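PDB 1FR3: Molybdate/tungstate binding protein from Sporomusa ovata, which binds molybdate and tungstate oxyanions between its subunits as a hexamer and probably serves in molybdate homeostasis. Local coordinates for residues 19-25 against 37-43. Coordinates in Å, arbitrary orientation, origin at the centre of the assembly. Residue numbers count along the deposited sequence, not the author numbering.
Sequences GTVMAKI and AITIDSV. With WO4 (tungstate(VI)ion), chain R; WO4 (tungstate(VI)ion), chain N.
Start where the hairpin of strands 22-29 and 32-39 runs into helix 40-46 of this TOBE (Mop) domain, OB clan. Antiparallel strands 22-25 and 37-39 have axes 4.5 Å apart, N-to-C directions at 138°. Ala23 and Ile38 form the hydrogen-bonded pair (Ala23 N to Ile38 O 2.7 Å, Ile38 N to Ala23 O 3.1 Å), flanked by non-hydrogen-bonded Met22-Thr39 and Lys24-Ala37. Gly19-Val21 is a turn (psi -34° at Thr20, -44° at Val21) closed by Gly19 N to Met22 O at 2.8 Å; Ile40 N to Val21 O, 2.9 Å, ties it to the helix.

Ile40 lies over this turn, CD1 3.1 Å from Thr20 O, CG2 3.5 Å from Gly19 O and 3.4 Å from Met22 O. Small Ala23 CB makes a hollow: Val43 CG2 drops in at 3.6 Å, Ile40 CG2 lies at 4.1 Å. Ile25 CD1 supports Val43 CG2 at 3.8 Å; within the hairpin, Ile25 CG1 meets Ile38 CD1 at 3.7 Å. Met22, m throughout, curls CE to 4.2 Å from Ala37 CB.

Tungstate N takes Met22 N (2.8 Å) and Val21 N (3.2 Å) on O1, as from two other subunits, and Thr20 N on O4. N-cap Thr39 OG1 accepts from Ser42 N (3.3 Å) and donates to O1 of tungstate R (2.8 Å); Ser4, Arg6, Lys59 and Ala60 of a further neighbouring subunit complete that interface site. This is consistent with recognition by directional NH and OH donors, backbone amides alone from 19-25, plus the Lys59 charge at tungstate R.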
loop_
_atom_site.group_PDB
_atom_site.type_symbol
_atom_site.label_atom_id
_atom_site.label_comp_id
_atom_site.label_asym_id
_atom_site.label_seq_id
_atom_site.Cartn_x
_atom_site.Cartn_y
_atom_site.Cartn_z
ATOM N N GLY A 19 12.156 16.645 3.010
ATOM C CA GLY A 19 11.099 17.618 2.734
ATOM C C GLY A 19 10.514 18.031 4.086
ATOM O O GLY A 19 11.143 17.769 5.108
ATOM N N THR A 20 9.326 18.627 4.088
ATOM C CA THR A 20 8.723 19.038 5.356
ATOM C C THR A 20 8.127 17.848 6.101
ATOM O O THR A 20 8.141 17.794 7.334
ATOM C CB THR A 20 7.629 20.099 5.123
ATOM O OG1 THR A 20 8.229 21.214 4.446
ATOM C CG2 THR A 20 7.031 20.579 6.435
ATOM N N VAL A 21 7.598 16.898 5.333
ATOM C CA VAL A 21 6.958 15.724 5.928
ATOM C C VAL A 21 7.625 14.421 5.513
ATOM O O VAL A 21 7.888 13.558 6.354
ATOM C CB VAL A 21 5.474 15.696 5.515
ATOM C CG1 VAL A 21 4.796 14.392 5.903
ATOM C CG2 VAL A 21 4.765 16.892 6.144
ATOM N N MET A 22 7.934 14.311 4.230
ATOM C CA MET A 22 8.549 13.121 3.671
ATOM C C MET A 22 10.032 13.286 3.371
ATOM O O MET A 22 10.550 14.388 3.214
ATOM C CB MET A 22 7.817 12.730 2.375
ATOM C CG MET A 22 6.331 12.471 2.567
ATOM S SD MET A 22 5.931 11.134 3.696
ATOM C CE MET A 22 6.555 9.711 2.801
ATOM N N ALA A 23 10.711 12.152 3.238
ATOM C CA ALA A 23 12.127 12.125 2.891
ATOM C C ALA A 23 12.357 11.075 1.806
ATOM O O ALA A 23 11.738 10.008 1.850
ATOM C CB ALA A 23 12.982 11.797 4.104
ATOM N N LYS A 24 13.185 11.406 0.832
ATOM C CA LYS A 24 13.542 10.461 -0.223
ATOM C C LYS A 24 14.837 9.773 0.191
ATOM O O LYS A 24 15.836 10.448 0.435
ATOM C CB LYS A 24 13.736 11.176 -1.564
ATOM C CG LYS A 24 14.258 10.255 -2.659
ATOM C CD LYS A 24 14.440 10.939 -3.994
ATOM C CE LYS A 24 15.469 12.050 -3.987
ATOM N NZ LYS A 24 15.802 12.509 -5.372
ATOM N N ILE A 25 14.832 8.443 0.265
ATOM C CA ILE A 25 16.025 7.695 0.636
ATOM C C ILE A 25 16.490 6.953 -0.623
ATOM O O ILE A 25 15.766 6.081 -1.100
ATOM C CB ILE A 25 15.781 6.670 1.754
ATOM C CG1 ILE A 25 14.969 7.251 2.911
ATOM C CG2 ILE A 25 17.100 6.107 2.275
ATOM C CD1 ILE A 25 15.524 8.468 3.594
ATOM N N ALA A 37 10.303 6.337 0.008
ATOM C CA ALA A 37 9.734 7.595 0.501
ATOM C C ALA A 37 9.161 7.305 1.892
ATOM O O ALA A 37 8.173 6.578 2.007
ATOM C CB ALA A 37 8.698 8.153 -0.440
ATOM N N ILE A 38 9.829 7.829 2.908
ATOM C CA ILE A 38 9.434 7.610 4.299
ATOM C C ILE A 38 9.271 8.942 5.018
ATOM O O ILE A 38 9.546 9.987 4.427
ATOM C CB ILE A 38 10.457 6.729 5.037
ATOM C CG1 ILE A 38 11.810 7.433 5.181
ATOM C CG2 ILE A 38 10.623 5.397 4.300
ATOM C CD1 ILE A 38 12.868 6.628 5.904
ATOM N N THR A 39 8.828 8.929 6.278
ATOM C CA THR A 39 8.686 10.219 6.968
ATOM C C THR A 39 10.030 10.748 7.454
ATOM O O THR A 39 10.963 9.995 7.724
ATOM C CB THR A 39 7.720 10.117 8.162
ATOM O OG1 THR A 39 8.299 9.227 9.123
ATOM C CG2 THR A 39 6.363 9.592 7.714
ATOM N N ILE A 40 10.111 12.074 7.596
ATOM C CA ILE A 40 11.333 12.684 8.124
ATOM C C ILE A 40 11.542 12.215 9.565
ATOM O O ILE A 40 12.672 12.088 10.035
ATOM C CB ILE A 40 11.324 14.210 8.007
ATOM C CG1 ILE A 40 10.160 14.853 8.765
ATOM C CG2 ILE A 40 11.260 14.615 6.536
ATOM C CD1 ILE A 40 10.350 16.349 8.952
ATOM N N ASP A 41 10.451 11.896 10.252
ATOM C CA ASP A 41 10.508 11.387 11.614
ATOM C C ASP A 41 11.358 10.119 11.672
ATOM O O ASP A 41 12.153 9.922 12.587
ATOM C CB ASP A 41 9.095 11.085 12.121
ATOM C CG ASP A 41 8.201 12.321 12.089
ATOM O OD1 ASP A 41 7.917 12.772 10.957
ATOM O OD2 ASP A 41 7.791 12.789 13.165
ATOM N N SER A 42 11.176 9.258 10.669
ATOM C CA SER A 42 11.934 8.006 10.605
ATOM C C SER A 42 13.411 8.255 10.336
ATOM O O SER A 42 14.269 7.535 10.848
ATOM C CB SER A 42 11.337 7.099 9.527
ATOM O OG SER A 42 10.065 6.615 9.917
ATOM N N VAL A 43 13.723 9.255 9.509
ATOM C CA VAL A 43 15.129 9.584 9.252
ATOM C C VAL A 43 15.824 9.955 10.563
ATOM O O VAL A 43 16.935 9.510 10.836
ATOM C CB VAL A 43 15.255 10.723 8.229
ATOM C CG1 VAL A 43 16.693 11.207 8.121
ATOM C CG2 VAL A 43 14.753 10.233 6.873
HETATM W W WO4 R . 7.283 5.421 7.291
HETATM O O1 WO4 R . 8.345 6.632 7.994
HETATM O O2 WO4 R . 8.195 3.983 6.797
HETATM O O3 WO4 R . 6.543 6.117 5.877
HETATM O O4 WO4 R . 6.064 4.907 8.448
HETATM W W WO4 N . 6.676 17.230 1.047
HETATM O O1 WO4 N . 7.031 16.098 2.338
HETATM O O2 WO4 N . 7.409 16.697 -0.461
HETATM O O3 WO4 N . 4.939 17.374 0.894
HETATM O O4 WO4 N . 7.365 18.804 1.461
HETATM O O HOH W 1 6.623 13.680 8.755
#